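Local coordinates for monosaccharide ABC transporter substrate-binding protein, CUT2 family (Bradyrhizobium sp., PDB 4YHS) that probably binds a monosaccharide or related small solute outside the cytoplasm and hands it to an ABC transporter for uptake, at residues 81-86 and 302-307; 53-58 and 87-92; 143-148 and 308-313; 59-64 and 119-124; 75-80 and 347-352. One frame throughout, in Å; residues are numbered along the deposited sequence.

Contact 1 of 5, residues 81-86 and 302-307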
# COMPACT_ATOMS: atom_id res chain seq x y z
N ALA A 81 -10.57 11.73 -3.27
CA ALA A 81 -11.80 12.54 -3.23
C ALA A 81 -11.64 13.66 -2.21
O ALA A 81 -12.05 14.79 -2.46
CB ALA A 81 -13.02 11.71 -2.88
N GLU A 82 -11.07 13.32 -1.06
CA GLU A 82 -10.96 14.30 0.01
C GLU A 82 -9.89 15.35 -0.34
O GLU A 82 -10.08 16.54 -0.08
CB GLU A 82 -10.66 13.60 1.34
CG GLU A 82 -11.80 12.82 1.92
CD GLU A 82 -12.94 13.73 2.37
OE1 GLU A 82 -12.69 14.68 3.14
OE2 GLU A 82 -14.07 13.52 1.91
N GLU A 83 -8.80 14.94 -0.98
CA GLU A 83 -7.77 15.92 -1.33
C GLU A 83 -8.27 16.81 -2.47
O GLU A 83 -8.03 18.01 -2.48
CB GLU A 83 -6.45 15.24 -1.67
CG GLU A 83 -5.26 16.23 -1.81
CD GLU A 83 -4.84 16.82 -0.47
OE1 GLU A 83 -5.53 16.62 0.56
OE2 GLU A 83 -3.79 17.47 -0.45
N SER A 84 -9.00 16.24 -3.43
CA SER A 84 -9.58 17.08 -4.48
C SER A 84 -10.55 18.14 -3.89
O SER A 84 -10.50 19.31 -4.27
CB SER A 84 -10.28 16.20 -5.52
OG SER A 84 -9.35 15.35 -6.19
N LYS A 85 -11.41 17.73 -2.96
CA LYS A 85 -12.27 18.67 -2.25
C LYS A 85 -11.47 19.75 -1.51
O LYS A 85 -11.79 20.94 -1.60
CB LYS A 85 -13.17 17.95 -1.25
CG LYS A 85 -14.63 17.83 -1.66
CD LYS A 85 -15.52 17.42 -0.47
CE LYS A 85 -15.12 16.05 0.08
NZ LYS A 85 -16.00 15.54 1.18
N ARG A 86 -10.42 19.35 -0.79
CA ARG A 86 -9.64 20.29 0.03
C ARG A 86 -9.00 21.35 -0.84
O ARG A 86 -9.00 22.53 -0.51
CB ARG A 86 -8.55 19.55 0.81
CG ARG A 86 -7.90 20.41 1.89
CD ARG A 86 -6.78 19.66 2.59
NE ARG A 86 -5.63 19.46 1.69
CZ ARG A 86 -4.79 20.42 1.32
NH1 ARG A 86 -3.79 20.13 0.50
NH2 ARG A 86 -4.94 21.66 1.76
N GLN A 302 -1.25 8.17 -0.24
CA GLN A 302 -0.81 7.98 -1.62
C GLN A 302 -1.81 8.62 -2.58
O GLN A 302 -1.39 9.32 -3.51
CB GLN A 302 -0.62 6.50 -1.93
CG GLN A 302 0.60 5.93 -1.22
CD GLN A 302 0.74 4.45 -1.42
OE1 GLN A 302 0.74 3.96 -2.56
NE2 GLN A 302 0.83 3.70 -0.32
N GLY A 303 -3.10 8.43 -2.34
CA GLY A 303 -4.12 9.10 -3.12
C GLY A 303 -4.06 10.62 -3.02
O GLY A 303 -4.06 11.31 -4.06
N ARG A 304 -4.01 11.15 -1.81
CA ARG A 304 -3.87 12.62 -1.64
C ARG A 304 -2.64 13.22 -2.34
O ARG A 304 -2.74 14.26 -2.96
CB ARG A 304 -3.79 12.99 -0.15
CG ARG A 304 -4.97 12.59 0.73
CD ARG A 304 -4.84 13.27 2.09
NE ARG A 304 -5.97 13.00 3.01
CZ ARG A 304 -7.04 13.79 3.14
NH1 ARG A 304 -7.16 14.89 2.39
NH2 ARG A 304 -8.00 13.51 4.04
N ILE A 305 -1.47 12.57 -2.19
CA ILE A 305 -0.24 13.07 -2.80
C ILE A 305 -0.35 13.12 -4.32
O ILE A 305 0.11 14.07 -4.93
CB ILE A 305 0.98 12.21 -2.37
CG1 ILE A 305 1.34 12.58 -0.92
CG2 ILE A 305 2.21 12.48 -3.29
CD1 ILE A 305 2.34 11.70 -0.29
N ALA A 306 -0.96 12.10 -4.93
CA ALA A 306 -1.15 12.09 -6.39
C ALA A 306 -1.93 13.32 -6.86
O ALA A 306 -1.60 13.92 -7.87
CB ALA A 306 -1.88 10.83 -6.82
N VAL A 307 -2.99 13.66 -6.13
CA VAL A 307 -3.77 14.83 -6.48
C VAL A 307 -2.94 16.09 -6.31
O VAL A 307 -2.91 16.94 -7.22
CB VAL A 307 -5.05 14.93 -5.62
CG1 VAL A 307 -5.77 16.29 -5.81
CG2 VAL A 307 -5.99 13.79 -5.96
O HOH W 1 -10.40 14.96 4.99
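Helices 81-86 and 302-307 run in the same general direction, their axes 8.3 Å apart at closest approach and inclined at 39°, and they come nearest where Glu83 faces Arg304. The carboxylate of Glu83 carries the contact. Its OE1 forms a salt bridge with NH1 of Arg304 at 3.0 Å, at the guanidinium edge and nearly end-on to the C-O bond, with the two flat groups almost perpendicular (87°). From its own helix Arg86 grips the same carboxylate side-on, NE to OE1 at 3.1 Å and NH1 to OE2 at 2.8 Å, both from above the carboxylate plane. Trp26 NE1 adds a further hydrogen bond to OE1. The extended Arg304 chain places NH2 by a water, 3.0 Å away, which also hydrogen-bonds OE1 of Glu82. CG of Glu83 lies 4.0 Å from CB of Val307, whose methyls both pack against Ser84 OG, itself hydrogen-bonded to Val80 O. With an alanine in place of Glu83, Arg304 and Arg86 would probably be left as two like charges close together with no carboxylate between them. This salt-bridge network of three residues joins helices 71-87 and 299-314, and the arginines are likely to stabilise the buried negative charge.

Contact 2 of 5, residues 53-58 and 87-92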
# COMPACT_ATOMS: atom_id res chain seq x y z
N GLU A 53 -1.91 24.69 -0.18
CA GLU A 53 -3.09 25.11 0.56
C GLU A 53 -4.36 25.05 -0.29
O GLU A 53 -5.40 24.56 0.17
CB GLU A 53 -2.89 26.53 1.13
CG GLU A 53 -2.00 26.54 2.36
CD GLU A 53 -2.52 25.63 3.47
OE1 GLU A 53 -3.55 25.99 4.08
OE2 GLU A 53 -1.93 24.55 3.70
N LYS A 54 -4.26 25.52 -1.53
CA LYS A 54 -5.38 25.55 -2.46
C LYS A 54 -4.89 25.50 -3.90
O LYS A 54 -3.77 25.94 -4.18
CB LYS A 54 -6.21 26.84 -2.28
CG LYS A 54 -7.31 26.77 -1.22
CD LYS A 54 -8.43 25.82 -1.62
CE LYS A 54 -9.56 25.84 -0.61
NZ LYS A 54 -10.69 24.98 -1.06
N ALA A 55 -5.72 24.98 -4.80
CA ALA A 55 -5.50 25.16 -6.23
C ALA A 55 -5.90 26.56 -6.63
O ALA A 55 -6.73 27.19 -5.96
CB ALA A 55 -6.28 24.14 -7.02
N SER A 56 -5.34 27.04 -7.73
CA SER A 56 -5.63 28.38 -8.25
C SER A 56 -6.83 28.36 -9.18
O SER A 56 -7.36 29.41 -9.57
CB SER A 56 -4.44 28.91 -9.01
OG SER A 56 -4.20 28.09 -10.15
N LYS A 57 -7.25 27.17 -9.57
CA LYS A 57 -8.41 27.06 -10.43
C LYS A 57 -8.95 25.66 -10.28
O LYS A 57 -8.24 24.81 -9.76
CB LYS A 57 -8.08 27.37 -11.89
CG LYS A 57 -7.15 26.40 -12.59
CD LYS A 57 -7.23 26.63 -14.12
CE LYS A 57 -8.22 25.64 -14.79
NZ LYS A 57 -8.30 25.75 -16.29
N PRO A 58 -10.19 25.42 -10.71
CA PRO A 58 -10.79 24.10 -10.53
C PRO A 58 -10.32 23.12 -11.60
O PRO A 58 -11.08 22.69 -12.48
CB PRO A 58 -12.30 24.37 -10.63
CG PRO A 58 -12.46 25.86 -10.83
CD PRO A 58 -11.15 26.38 -11.30
N LEU A 87 -8.48 20.92 -1.98
CA LEU A 87 -7.73 21.82 -2.89
C LEU A 87 -8.65 22.63 -3.77
O LEU A 87 -8.24 23.66 -4.34
CB LEU A 87 -6.75 21.02 -3.77
CG LEU A 87 -5.50 20.50 -3.05
CD1 LEU A 87 -4.68 19.59 -3.98
CD2 LEU A 87 -4.67 21.63 -2.50
N GLY A 88 -9.91 22.21 -3.88
CA GLY A 88 -10.85 22.91 -4.75
C GLY A 88 -10.83 22.48 -6.21
O GLY A 88 -11.09 23.29 -7.10
N VAL A 89 -10.56 21.20 -6.48
CA VAL A 89 -10.45 20.76 -7.87
C VAL A 89 -11.53 19.72 -8.13
O VAL A 89 -12.17 19.25 -7.20
CB VAL A 89 -9.03 20.22 -8.19
CG1 VAL A 89 -8.01 21.35 -8.07
CG2 VAL A 89 -8.66 19.03 -7.31
N LYS A 90 -11.75 19.41 -9.40
CA LYS A 90 -12.82 18.51 -9.84
C LYS A 90 -12.27 17.17 -10.26
O LYS A 90 -11.56 17.07 -11.26
CB LYS A 90 -13.60 19.08 -11.03
CG LYS A 90 -14.16 20.50 -10.85
CD LYS A 90 -15.02 20.90 -12.08
CE LYS A 90 -14.70 22.32 -12.61
NZ LYS A 90 -13.48 22.39 -13.49
N MSE A 91 -12.62 16.15 -9.50
CA MSE A 91 -12.21 14.79 -9.78
C MSE A 91 -13.31 14.09 -10.57
O MSE A 91 -14.48 14.27 -10.28
CB MSE A 91 -11.92 14.03 -8.48
CG MSE A 91 -11.98 12.48 -8.64
SE MSE A 91 -11.99 11.59 -6.96
CE MSE A 91 -13.91 11.78 -6.66
N ASN A 92 -12.91 13.31 -11.57
CA ASN A 92 -13.83 12.42 -12.28
C ASN A 92 -13.18 11.05 -12.20
O ASN A 92 -12.16 10.82 -12.85
CB ASN A 92 -14.05 12.90 -13.73
CG ASN A 92 -14.41 11.78 -14.69
OD1 ASN A 92 -15.30 10.97 -14.42
ND2 ASN A 92 -13.73 11.74 -15.83
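The side chain of Lys90 curls onto Pro58. From CB the chain leads to CG, which comes within 4.1 Å of the Pro58 O. Past CD, bends at the third and fourth torsions (chi4 81°) fold the end over the proline, bringing CE to 3.7 Å from Pro58 CB. NZ finally donates to Pro58 O at 2.6 Å, in the plane of that carbonyl. At the other end of the contact the backbone does the joining: Ala55 N donates to Leu87 O at 2.9 Å, a nearly straight bond (164°). CD of Lys54 passes 3.5 Å from that same Leu87 O, on the way to a hydrogen bond between its NZ and Arg86 O, while Leu87 CD2 packs 4.0 Å from Lys54 CA. In the middle, Ala55 CB presses tightly on Val89 CG1 (3.4 Å), and Pro58 CA sends a CH...O contact of 3.5 Å to Gly88 O. Gly88, with positive phi, is the C-prime residue of a Schellman motif that ends helix 71-87, its N hydrogen-bonded to Lys85 O and Val89 N to Ser84 O. Lysine ammonium groups and a peptide N-H therefore meet carbonyl oxygens in the helix-to-strand turn and in the segment along it, and this surface contact combines those hydrogen bonds with apolar packing by Leu87, Pro58 and the Ala55-Val89 pair.

Contact 3 of 5, residues 143-148 and 308-313; sequences PVIDLV and DQAVRI
The amide of Gln309 is the flat group that meets strand 144-147: its OE1 lies 3.7 Å from the CG2 methyl of Ile145, a van der Waals touch in which the two side chains cross at a slant. The other end of that amide is occupied, since NE2 is hydrogen-bonded to the O of both Val320 and Lys159, and this fixes the rotation of the group and leaves the carbonyl end beside the methyl.

Everything else across the contact is apolar. Ile145 spreads its branches over three helix residues: CG2 goes to Gln309, CG1 stands 4.1 Å from Ala310 CB, and CD1 meets CD1 of Ile313 tip to tip at 3.7 Å. With CG1 anti to its own carbonyl carbon (chi1 -49°) and CG2 anti to the backbone N, the two branches diverge toward different helix residues. Farther along, CG2 of Ile313 fits against the Pro143 ring, 3.5 Å from CG, the two side chains sliding past each other in opposite directions.

Segment 308-313 of helix 299-314 runs nearly antiparallel to strand 144-147 (163°), the segment axes 9.0 Å apart, and the helix lies over one face of the sheet. Ala306, one turn before Ala310, continues the same packing on Ile145, and strand 119-122 borders strand 144-147 in the sheet, with Ile121 against Ile145 and Ala119 under Ala310.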
# COMPACT_ATOMS: atom_id res chain seq x y z
N PRO A 143 -0.39 15.93 -17.97
CA PRO A 143 0.44 15.19 -17.00
C PRO A 143 -0.20 13.87 -16.61
O PRO A 143 -1.43 13.82 -16.43
CB PRO A 143 0.50 16.13 -15.79
CG PRO A 143 0.10 17.45 -16.28
CD PRO A 143 -0.81 17.23 -17.44
N VAL A 144 0.61 12.83 -16.45
CA VAL A 144 0.11 11.52 -16.04
C VAL A 144 0.84 11.15 -14.74
O VAL A 144 2.07 11.09 -14.69
CB VAL A 144 0.33 10.44 -17.12
CG1 VAL A 144 -0.23 9.11 -16.66
CG2 VAL A 144 -0.33 10.86 -18.45
N ILE A 145 0.05 10.86 -13.71
CA ILE A 145 0.57 10.49 -12.39
C ILE A 145 0.38 8.98 -12.13
O ILE A 145 -0.72 8.45 -12.27
CB ILE A 145 -0.17 11.24 -11.28
CG1 ILE A 145 -0.25 12.73 -11.56
CG2 ILE A 145 0.48 11.00 -9.94
CD1 ILE A 145 1.04 13.40 -11.68
N ASP A 146 1.47 8.33 -11.73
CA ASP A 146 1.51 6.91 -11.40
C ASP A 146 1.16 6.71 -9.91
O ASP A 146 1.96 7.03 -9.03
CB ASP A 146 2.92 6.40 -11.74
CG ASP A 146 3.14 4.94 -11.45
OD1 ASP A 146 2.21 4.22 -10.99
OD2 ASP A 146 4.30 4.54 -11.70
N LEU A 147 -0.02 6.15 -9.66
CA LEU A 147 -0.57 6.01 -8.29
C LEU A 147 -0.58 4.55 -7.85
O LEU A 147 -1.16 3.69 -8.54
CB LEU A 147 -1.98 6.61 -8.22
CG LEU A 147 -2.81 6.38 -6.94
CD1 LEU A 147 -2.20 7.03 -5.71
CD2 LEU A 147 -4.24 6.92 -7.12
N VAL A 148 0.14 4.30 -6.76
CA VAL A 148 0.15 3.03 -6.02
C VAL A 148 0.91 1.88 -6.70
O VAL A 148 1.80 1.28 -6.07
CB VAL A 148 -1.26 2.53 -5.69
CG1 VAL A 148 -1.16 1.16 -4.97
CG2 VAL A 148 -1.99 3.50 -4.72
N ASP A 308 -2.25 16.22 -5.18
CA ASP A 308 -1.40 17.39 -4.95
C ASP A 308 -0.32 17.53 -6.02
O ASP A 308 -0.08 18.63 -6.55
CB ASP A 308 -0.73 17.34 -3.58
CG ASP A 308 0.03 18.62 -3.26
OD1 ASP A 308 -0.60 19.69 -3.28
OD2 ASP A 308 1.26 18.58 -3.00
N GLN A 309 0.34 16.42 -6.34
CA GLN A 309 1.31 16.41 -7.41
C GLN A 309 0.72 16.92 -8.75
O GLN A 309 1.33 17.75 -9.44
CB GLN A 309 1.85 14.99 -7.59
CG GLN A 309 2.94 14.54 -6.60
CD GLN A 309 3.21 13.07 -6.72
OE1 GLN A 309 2.31 12.30 -7.05
NE2 GLN A 309 4.46 12.67 -6.49
N ALA A 310 -0.45 16.41 -9.12
CA ALA A 310 -1.07 16.80 -10.38
C ALA A 310 -1.29 18.30 -10.42
O ALA A 310 -0.97 18.96 -11.40
CB ALA A 310 -2.39 16.09 -10.58
N VAL A 311 -1.83 18.84 -9.33
CA VAL A 311 -2.14 20.27 -9.26
C VAL A 311 -0.85 21.08 -9.37
O VAL A 311 -0.76 22.04 -10.14
CB VAL A 311 -2.93 20.59 -7.97
CG1 VAL A 311 -3.10 22.10 -7.77
CG2 VAL A 311 -4.32 19.88 -8.02
N ARG A 312 0.18 20.67 -8.64
CA ARG A 312 1.46 21.41 -8.66
C ARG A 312 2.04 21.47 -10.09
O ARG A 312 2.50 22.52 -10.54
CB ARG A 312 2.47 20.79 -7.69
CG ARG A 312 2.19 21.05 -6.22
CD ARG A 312 3.09 20.19 -5.29
NE ARG A 312 2.95 20.62 -3.90
CZ ARG A 312 3.50 21.72 -3.39
NH1 ARG A 312 4.26 22.51 -4.16
NH2 ARG A 312 3.30 22.04 -2.11
N ILE A 313 1.99 20.33 -10.78
CA ILE A 313 2.47 20.25 -12.16
C ILE A 313 1.66 21.19 -13.04
O ILE A 313 2.22 22.04 -13.75
CB ILE A 313 2.40 18.78 -12.66
CG1 ILE A 313 3.42 17.91 -11.94
CG2 ILE A 313 2.65 18.66 -14.17
CD1 ILE A 313 3.11 16.44 -12.04

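Contact 4 of 5, residues 59-64 and 119-124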
# COMPACT_ATOMS: atom_id res chain seq x y z
N TRP A 59 -9.04 22.74 -11.51
CA TRP A 59 -8.47 21.77 -12.43
C TRP A 59 -9.36 20.53 -12.53
O TRP A 59 -9.94 20.10 -11.55
CB TRP A 59 -7.07 21.36 -11.99
CG TRP A 59 -6.12 22.52 -11.88
CD1 TRP A 59 -5.66 23.11 -10.74
CD2 TRP A 59 -5.53 23.23 -12.97
NE1 TRP A 59 -4.81 24.15 -11.05
CE2 TRP A 59 -4.73 24.25 -12.42
CE3 TRP A 59 -5.63 23.11 -14.35
CZ2 TRP A 59 -4.00 25.12 -13.20
CZ3 TRP A 59 -4.90 23.98 -15.14
CH2 TRP A 59 -4.10 24.98 -14.56
N LYS A 60 -9.49 20.00 -13.74
CA LYS A 60 -10.15 18.71 -13.94
C LYS A 60 -9.16 17.55 -13.91
O LYS A 60 -8.21 17.52 -14.70
CB LYS A 60 -10.88 18.69 -15.28
CG LYS A 60 -12.14 19.54 -15.33
CD LYS A 60 -12.97 19.28 -16.62
CE LYS A 60 -13.47 17.83 -16.78
NZ LYS A 60 -14.80 17.57 -16.15
N LEU A 61 -9.39 16.59 -13.02
CA LEU A 61 -8.50 15.45 -12.86
C LEU A 61 -9.24 14.18 -13.19
O LEU A 61 -10.24 13.85 -12.54
CB LEU A 61 -7.97 15.32 -11.42
CG LEU A 61 -7.27 16.55 -10.83
CD1 LEU A 61 -6.77 16.25 -9.43
CD2 LEU A 61 -6.15 17.04 -11.72
N CYS A 62 -8.77 13.46 -14.21
CA CYS A 62 -9.31 12.13 -14.50
C CYS A 62 -8.56 11.14 -13.64
O CYS A 62 -7.32 11.14 -13.64
CB CYS A 62 -9.19 11.79 -15.99
SG CYS A 62 -9.56 10.07 -16.35
N VAL A 63 -9.29 10.30 -12.89
CA VAL A 63 -8.66 9.31 -12.02
C VAL A 63 -9.14 7.93 -12.46
O VAL A 63 -10.34 7.67 -12.45
CB VAL A 63 -8.96 9.55 -10.52
CG1 VAL A 63 -8.12 8.58 -9.66
CG2 VAL A 63 -8.65 10.98 -10.15
N SER A 64 -8.20 7.07 -12.83
CA SER A 64 -8.49 5.72 -13.34
C SER A 64 -7.99 4.64 -12.37
O SER A 64 -6.79 4.55 -12.08
CB SER A 64 -7.84 5.55 -14.72
OG SER A 64 -7.85 4.21 -15.17
N ALA A 119 -5.38 16.59 -16.20
CA ALA A 119 -4.37 15.60 -15.80
C ALA A 119 -5.05 14.25 -15.60
O ALA A 119 -6.26 14.19 -15.36
CB ALA A 119 -3.65 16.03 -14.51
N VAL A 120 -4.26 13.18 -15.72
CA VAL A 120 -4.72 11.82 -15.50
C VAL A 120 -3.90 11.15 -14.38
O VAL A 120 -2.68 11.09 -14.44
CB VAL A 120 -4.62 10.99 -16.81
CG1 VAL A 120 -5.08 9.57 -16.54
CG2 VAL A 120 -5.48 11.62 -17.92
N ILE A 121 -4.59 10.64 -13.36
CA ILE A 121 -4.00 9.90 -12.26
C ILE A 121 -4.39 8.44 -12.45
O ILE A 121 -5.55 8.15 -12.58
CB ILE A 121 -4.49 10.47 -10.91
CG1 ILE A 121 -3.99 11.92 -10.76
CG2 ILE A 121 -4.01 9.65 -9.73
CD1 ILE A 121 -4.67 12.66 -9.61
N ILE A 122 -3.42 7.54 -12.51
CA ILE A 122 -3.67 6.14 -12.88
C ILE A 122 -3.16 5.15 -11.83
O ILE A 122 -1.99 5.17 -11.47
CB ILE A 122 -2.97 5.77 -14.20
CG1 ILE A 122 -3.41 6.66 -15.34
CG2 ILE A 122 -3.26 4.32 -14.60
CD1 ILE A 122 -2.67 6.37 -16.64
N GLY A 123 -4.06 4.27 -11.39
CA GLY A 123 -3.69 3.06 -10.68
C GLY A 123 -3.71 1.93 -11.69
O GLY A 123 -4.76 1.39 -12.02
N ALA A 124 -2.52 1.59 -12.20
CA ALA A 124 -2.42 0.77 -13.40
C ALA A 124 -2.68 -0.70 -13.18
O ALA A 124 -2.15 -1.30 -12.24
CB ALA A 124 -1.06 0.96 -14.02
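Ile121, Ser64 and Ala119 lose the most surface where strands 60-64 and 119-122 lie side by side. Ile121 is engaged through both its peptide groups: its N donates to Cys62 O at 2.8 Å, and its O accepts from Ser64 N at 2.9 Å in an almost straight bond (171°). The same O also receives a CH...O contact from Val63 CA. Above the backbone its two branches part. With CG1 anti to the carbonyl carbon (chi1 -64°), CD1 leans back toward Leu61, whose CD1 it meets at 4.2 Å, while CG2 goes to CG1 of Val63, also at 4.2 Å.

Ser64 continues the ladder, its O taking Gly123 N at 2.8 Å. Its hydroxyl lies on the other face, where OG is hydrogen-bonded to Gln105 NE2. Ala119 opens the ladder at the other end: its O accepts from Cys62 N at 2.9 Å, whereas its own N makes a weak hydrogen bond to Lys60 O. Its small CB touches CD2 of Leu61 at 3.9 Å.

Side chains alternate between the two faces. Leu61, Val63, Ala119 and Ile121 stand on the face covered by helix 299-314 and helix 71-87. Cys62, Ser64, Val120 and Ile122 point to helix 102-115, and there Cys62 is tied by a disulfide to Cys112. Parallel pairing of two strands, connected through helices and a third strand and sandwiched between helices, is the Rossmann-like alpha/beta arrangement found in the lobes of type I periplasmic binding proteins.

Contact 5 of 5, residues 75-80 and 347-352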
# COMPACT_ATOMS: atom_id res chain seq x y z
N GLY A 75 -9.86 3.02 0.28
CA GLY A 75 -8.97 3.97 0.94
C GLY A 75 -8.29 4.95 -0.01
O GLY A 75 -8.22 6.16 0.24
N VAL A 76 -7.79 4.44 -1.14
CA VAL A 76 -7.20 5.33 -2.12
C VAL A 76 -8.27 6.32 -2.65
O VAL A 76 -7.98 7.51 -2.81
CB VAL A 76 -6.58 4.57 -3.29
CG1 VAL A 76 -5.84 5.52 -4.18
CG2 VAL A 76 -5.65 3.48 -2.80
N ASP A 77 -9.48 5.82 -2.90
CA ASP A 77 -10.61 6.65 -3.36
C ASP A 77 -10.86 7.80 -2.38
O ASP A 77 -11.04 8.95 -2.76
CB ASP A 77 -11.87 5.80 -3.52
CG ASP A 77 -13.07 6.62 -3.93
OD1 ASP A 77 -13.04 7.24 -5.02
OD2 ASP A 77 -14.04 6.63 -3.18
N TYR A 78 -10.93 7.45 -1.10
CA TYR A 78 -11.17 8.43 -0.05
C TYR A 78 -10.12 9.55 -0.10
O TYR A 78 -10.47 10.71 -0.03
CB TYR A 78 -11.16 7.73 1.31
CG TYR A 78 -11.31 8.66 2.49
CD1 TYR A 78 -12.56 9.14 2.88
CD2 TYR A 78 -10.20 9.04 3.23
CE1 TYR A 78 -12.69 10.00 3.95
CE2 TYR A 78 -10.32 9.88 4.31
CZ TYR A 78 -11.56 10.37 4.67
OH TYR A 78 -11.70 11.21 5.76
N GLY A 79 -8.85 9.19 -0.24
CA GLY A 79 -7.76 10.15 -0.30
C GLY A 79 -7.89 11.06 -1.51
O GLY A 79 -7.79 12.27 -1.39
N VAL A 80 -8.12 10.46 -2.67
CA VAL A 80 -8.24 11.28 -3.89
C VAL A 80 -9.44 12.22 -3.79
O VAL A 80 -9.32 13.40 -4.16
CB VAL A 80 -8.32 10.39 -5.16
CG1 VAL A 80 -8.52 11.25 -6.38
CG2 VAL A 80 -7.04 9.61 -5.33
N ASP A 347 -14.74 3.50 8.32
CA ASP A 347 -15.83 2.52 8.31
C ASP A 347 -17.08 3.09 7.66
O ASP A 347 -17.45 4.22 7.89
CB ASP A 347 -16.18 2.07 9.72
CG ASP A 347 -15.01 1.46 10.44
OD1 ASP A 347 -14.70 0.30 10.16
OD2 ASP A 347 -14.41 2.14 11.29
N GLY A 348 -17.73 2.29 6.81
CA GLY A 348 -19.02 2.68 6.28
C GLY A 348 -18.89 3.59 5.07
O GLY A 348 -19.87 3.85 4.41
N PHE A 349 -17.68 4.06 4.79
CA PHE A 349 -17.46 4.98 3.67
C PHE A 349 -17.90 4.32 2.37
O PHE A 349 -17.56 3.16 2.11
CB PHE A 349 -15.99 5.41 3.59
CG PHE A 349 -15.65 6.25 2.37
CD1 PHE A 349 -16.09 7.57 2.26
CD2 PHE A 349 -14.91 5.72 1.34
CE1 PHE A 349 -15.76 8.34 1.14
CE2 PHE A 349 -14.58 6.50 0.22
CZ PHE A 349 -15.01 7.79 0.14
N LYS A 350 -18.68 5.06 1.61
CA LYS A 350 -19.14 4.65 0.30
C LYS A 350 -18.29 5.33 -0.78
O LYS A 350 -17.98 6.52 -0.66
CB LYS A 350 -20.62 5.01 0.14
CG LYS A 350 -21.54 4.17 1.04
CD LYS A 350 -23.01 4.52 0.85
CE LYS A 350 -23.93 3.54 1.59
NZ LYS A 350 -25.39 3.89 1.45
N PRO A 351 -17.91 4.58 -1.82
CA PRO A 351 -17.04 5.18 -2.84
C PRO A 351 -17.60 6.41 -3.50
O PRO A 351 -18.82 6.51 -3.70
CB PRO A 351 -16.86 4.06 -3.86
CG PRO A 351 -17.92 3.10 -3.59
CD PRO A 351 -18.26 3.19 -2.15
N VAL A 352 -16.71 7.34 -3.82
CA VAL A 352 -17.02 8.62 -4.43
C VAL A 352 -16.40 8.72 -5.83
O VAL A 352 -15.21 8.41 -6.01
CB VAL A 352 -16.48 9.79 -3.53
CG1 VAL A 352 -16.74 11.14 -4.18
CG2 VAL A 352 -17.17 9.73 -2.17
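Hydrogen bonding joins Asp77 on helix 75-80 to Val352 in the C-terminal segment. The backbone N of Val352 donates to OD2 of Asp77 at 2.8 Å, nearly straight (175°) and on the syn lone pair. OD2 also lies close to two carbons, 3.3 Å from Pro351 CA and, at the edge of the Phe349 ring, 3.4 Å from CE2. Aromatic packing comes next. Tyr78 points the edge of its ring at one face of Phe349, a T-shaped pair with centroids 5.2 Å apart and planes at 86°, CD1 of Tyr78 coming 3.7 Å from CE1 of Phe349. Tyr78 CB adds a CH-pi contact, 4.2 Å from the Phe349 ring centroid. Having CG turned away from its own N (chi1 174°) helps Phe349 reach the helix, with the ring's face to Tyr78 and its edge to Asp77. A leucine in place of Asp77 would probably leave the Val352 N-H without its acceptor and weaken the hold on Val352. The ring of Phe349 thus offers its face to a tyrosine edge and its rim to an acidic oxygen, the latter probably favoured by the slightly positive ring edge, and with the Val352 N-H bond these contacts lay the tail on helix 71-87.

In the fold
From the N terminus, contact 2 closes first, bringing 53-58 beside the turn at 87-92 after strand 60-65 and helix 71-87. Contact 4 opens at 59-64 and closes at 119-124, crossing contact 2 as the sheet is built. Contact 5 leaves from 75-80, crosses both, and closes at the C-terminal segment 347-352, so that contacts 1 and 3 are nested within it. Contact 1 crosses contacts 2, 4 and 3, while contact 3 follows contacts 2 and 4 in series; both end on helix 299-314. The chain between 143-148 and 308-313 includes the four-stranded parallel sheet of the other lobe, and this helix brings it back to the lobe holding strands 60-65, 90-95, 119-122 and 144-147.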